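Local coordinates for thioredoxin domain-containing protein (Vibrio parahaemolyticus, PDB 2R5S) that is of uncharacterised function but may belong to a protein with protein-disulfide reductase activity, of which this chain is the helical tetratricopeptide-repeat part, at residues 51-56 and 81-85. Numbering follows the deposited sequence.
With EDO (1,2-ethanediol), chain E.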
ATOM      1  N   LEU A  51       4.262   5.230   4.256  1.00 59.32           N
ATOM      2  CA  LEU A  51       5.251   4.953   3.296  1.00 59.94           C
ATOM      3  C   LEU A  51       5.934   3.617   3.556  1.00 61.08           C
ATOM      4  O   LEU A  51       6.279   2.912   2.604  1.00 62.90           O
ATOM      5  CB  LEU A  51       6.274   6.069   3.375  1.00 59.98           C
ATOM      6  CG  LEU A  51       6.947   6.532   2.119  1.00 62.75           C
ATOM      7  CD1 LEU A  51       6.111   7.684   1.653  1.00 60.85           C
ATOM      8  CD2 LEU A  51       8.362   6.990   2.504  1.00 63.05           C
ATOM      9  N   GLU A  52       6.184   3.263   4.820  1.00 60.65           N
ATOM     10  CA  GLU A  52       6.849   1.998   5.103  1.00 59.19           C
ATOM     11  C   GLU A  52       5.891   0.850   4.820  1.00 59.88           C
ATOM     12  O   GLU A  52       6.303  -0.305   4.691  1.00 59.16           O
ATOM     13  CB  GLU A  52       7.265   1.926   6.574  1.00 59.32           C
ATOM     14  CG  GLU A  52       8.337   2.905   6.983  1.00 60.07           C
ATOM     15  CD  GLU A  52       9.603   2.768   6.128  1.00 62.79           C
ATOM     16  OE1 GLU A  52       9.854   3.620   5.208  1.00 66.78           O
ATOM     17  OE2 GLU A  52      10.294   1.791   6.355  1.00 59.22           O
ATOM     18  N   THR A  53       4.595   1.169   4.762  1.00 60.16           N
ATOM     19  CA  THR A  53       3.582   0.151   4.499  1.00 60.42           C
ATOM     20  C   THR A  53       3.074   0.214   3.064  1.00 60.71           C
ATOM     21  O   THR A  53       2.150  -0.515   2.684  1.00 59.80           O
ATOM     22  CB  THR A  53       2.431   0.253   5.444  1.00 61.09           C
ATOM     23  OG1 THR A  53       1.864   1.576   5.323  1.00 61.80           O
ATOM     24  CG2 THR A  53       2.913  -0.068   6.892  1.00 58.36           C
ATOM     25  N   LYS A  54       3.714   1.085   2.286  1.00 60.49           N
ATOM     26  CA  LYS A  54       3.610   1.104   0.838  1.00 60.84           C
ATOM     27  C   LYS A  54       2.296   1.689   0.374  1.00 60.20           C
ATOM     28  O   LYS A  54       1.762   1.359  -0.692  1.00 61.32           O
ATOM     29  CB  LYS A  54       3.961  -0.275   0.248  1.00 61.96           C
ATOM     30  CG  LYS A  54       5.367  -0.765   0.750  1.00 64.06           C
ATOM     31  CD  LYS A  54       6.090  -1.681  -0.216  1.00 68.54           C
ATOM     32  CE  LYS A  54       6.499  -0.942  -1.503  1.00 70.66           C
ATOM     33  NZ  LYS A  54       6.584  -1.859  -2.708  1.00 71.45           N
ATOM     34  N   GLN A  55       1.778   2.590   1.199  1.00 59.04           N
ATOM     35  CA  GLN A  55       0.548   3.304   0.895  1.00 57.74           C
ATOM     36  C   GLN A  55       0.952   4.695   0.460  1.00 56.94           C
ATOM     37  O   GLN A  55       0.808   5.609   1.228  1.00 57.29           O
ATOM     38  CB  GLN A  55      -0.300   3.383   2.147  1.00 57.25           C
ATOM     39  CG  GLN A  55      -0.433   2.047   2.897  1.00 60.03           C
ATOM     40  CD  GLN A  55      -1.522   2.061   3.940  1.00 59.08           C
ATOM     41  OE1 GLN A  55      -2.707   2.005   3.616  1.00 60.52           O
ATOM     42  NE2 GLN A  55      -1.131   2.141   5.204  1.00 58.88           N
ATOM     43  N   PHE A  56       1.504   4.828  -0.756  1.00 56.82           N
ATOM     44  CA  PHE A  56       2.234   6.039  -1.227  1.00 55.59           C
ATOM     45  C   PHE A  56       1.309   7.213  -1.514  1.00 55.81           C
ATOM     46  O   PHE A  56       1.639   8.359  -1.282  1.00 54.70           O
ATOM     47  CB  PHE A  56       3.035   5.717  -2.490  1.00 56.06           C
ATOM     48  CG  PHE A  56       4.118   4.684  -2.289  1.00 58.10           C
ATOM     49  CD1 PHE A  56       4.935   4.720  -1.187  1.00 57.98           C
ATOM     50  CD2 PHE A  56       4.349   3.704  -3.235  1.00 58.97           C
ATOM     51  CE1 PHE A  56       5.924   3.793  -1.002  1.00 57.29           C
ATOM     52  CE2 PHE A  56       5.349   2.768  -3.034  1.00 54.11           C
ATOM     53  CZ  PHE A  56       6.116   2.824  -1.927  1.00 57.46           C
ATOM     54  N   LYS A  81      11.863  10.351  -0.447  1.00 49.32           N
ATOM     55  CA  LYS A  81      11.504   8.927  -0.549  1.00 48.20           C
ATOM     56  C   LYS A  81      10.287   8.705  -1.424  1.00 47.29           C
ATOM     57  O   LYS A  81      10.303   7.798  -2.251  1.00 46.27           O
ATOM     58  CB  LYS A  81      11.308   8.291   0.819  1.00 45.95           C
ATOM     59  CG  LYS A  81      12.734   7.909   1.502  1.00 49.04           C
ATOM     60  CD  LYS A  81      12.449   7.387   2.954  1.00 50.11           C
ATOM     61  CE  LYS A  81      13.637   6.666   3.432  1.00 49.58           C
ATOM     62  NZ  LYS A  81      13.167   5.873   4.635  1.00 56.97           N
ATOM     63  N   LEU A  82       9.265   9.557  -1.260  1.00 48.11           N
ATOM     64  CA  LEU A  82       8.052   9.425  -2.041  1.00 50.08           C
ATOM     65  C   LEU A  82       8.364   9.682  -3.487  1.00 49.59           C
ATOM     66  O   LEU A  82       7.859   9.030  -4.356  1.00 50.84           O
ATOM     67  CB  LEU A  82       6.974  10.392  -1.517  1.00 52.08           C
ATOM     68  CG  LEU A  82       5.570  10.281  -2.117  1.00 55.21           C
ATOM     69  CD1 LEU A  82       5.040   8.849  -1.737  1.00 61.66           C
ATOM     70  CD2 LEU A  82       4.627  11.385  -1.629  1.00 51.25           C
ATOM     71  N   GLU A  83       9.235  10.634  -3.775  1.00 50.88           N
ATOM     72  CA  GLU A  83       9.584  10.949  -5.165  1.00 49.19           C
ATOM     73  C   GLU A  83      10.399   9.841  -5.815  1.00 48.63           C
ATOM     74  O   GLU A  83      10.111   9.445  -6.923  1.00 49.13           O
ATOM     75  CB  GLU A  83      10.302  12.264  -5.249  1.00 48.88           C
ATOM     76  CG  GLU A  83      10.788  12.542  -6.700  1.00 55.78           C
ATOM     77  CD  GLU A  83       9.596  12.747  -7.731  1.00 65.10           C
ATOM     78  OE1 GLU A  83       9.757  12.376  -8.932  1.00 66.24           O
ATOM     79  OE2 GLU A  83       8.507  13.287  -7.348  1.00 68.67           O
ATOM     80  N   LEU A  84      11.407   9.293  -5.142  1.00 48.29           N
ATOM     81  CA  LEU A  84      12.044   8.089  -5.665  1.00 47.34           C
ATOM     82  C   LEU A  84      11.056   6.895  -5.862  1.00 48.52           C
ATOM     83  O   LEU A  84      11.098   6.248  -6.882  1.00 48.14           O
ATOM     84  CB  LEU A  84      13.171   7.722  -4.733  1.00 47.85           C
ATOM     85  CG  LEU A  84      14.311   8.709  -4.647  1.00 49.20           C
ATOM     86  CD1 LEU A  84      15.233   8.191  -3.560  1.00 48.06           C
ATOM     87  CD2 LEU A  84      15.030   8.792  -6.009  1.00 49.52           C
ATOM     88  N   HIS A  85      10.127   6.633  -4.919  1.00 50.31           N
ATOM     89  CA  HIS A  85       9.233   5.488  -5.077  1.00 52.10           C
ATOM     90  C   HIS A  85       8.362   5.677  -6.309  1.00 53.20           C
ATOM     91  O   HIS A  85       8.091   4.719  -7.058  1.00 52.03           O
ATOM     92  CB  HIS A  85       8.328   5.251  -3.831  1.00 52.74           C
ATOM     93  CG  HIS A  85       9.060   4.607  -2.691  1.00 55.48           C
ATOM     94  ND1 HIS A  85       9.778   3.436  -2.840  1.00 53.81           N
ATOM     95  CD2 HIS A  85       9.251   5.007  -1.407  1.00 55.98           C
ATOM     96  CE1 HIS A  85      10.370   3.132  -1.698  1.00 55.32           C
ATOM     97  NE2 HIS A  85      10.069   4.073  -0.814  1.00 59.03           N
TER
HETATM   98  C1  EDO E   3       9.265   1.481  -5.209  1.00 66.62           C
HETATM   99  O1  EDO E   3       8.241   2.010  -6.098  1.00 68.88           O
HETATM  100  C2  EDO E   3      10.218   0.592  -6.001  1.00 68.56           C
HETATM  101  O2  EDO E   3      10.663  -0.547  -5.263  1.00 69.81           O
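The F56 and H85 rings lie nearly flat on one another, an offset stack with centroids 4.6 Å apart and planes only 15° from parallel. The two residues come closest at F56 CZ and H85 CG, 3.5 Å, and H85 also sets its CB over the same phenyl ring, 3.9 Å from the F56 centroid, as a CH-pi contact. Next to the stack the packing is aliphatic. L82 reaches in with CD1, which meets L51 CD1 at 3.7 Å and F56 CB at 3.8 Å, while L51 CD2 rests 3.6 Å from K81 CB. At the margin E52 OE1 and K81 NZ stay 4.0 Å apart, opposite charges too distant for a salt bridge. What brings L51 and F56 to the same side is the tight turn between them: the helix stops in a Schellman motif with K54, at positive phi, as the C' residue, and Q55 takes the N-cap position of the next helix. Q55 NE2 donates to T53 OG1 (3.1 Å) across this turn. A 1,2-ethanediol, probably from the crystallisation liquor, sits by the rings, its O1 2.9 Å from H85 O, and hydrogen-bonds V121 O. Within the tetratricopeptide-repeat fold, the contact sets the corner between helices 40-52 and 56-63 against helix 73-88; L51 also touches A59 and L82 touches Q60 on helix 56-63, while E52 and T53 touch H22, and Q55 touches L26, on helix 22-30.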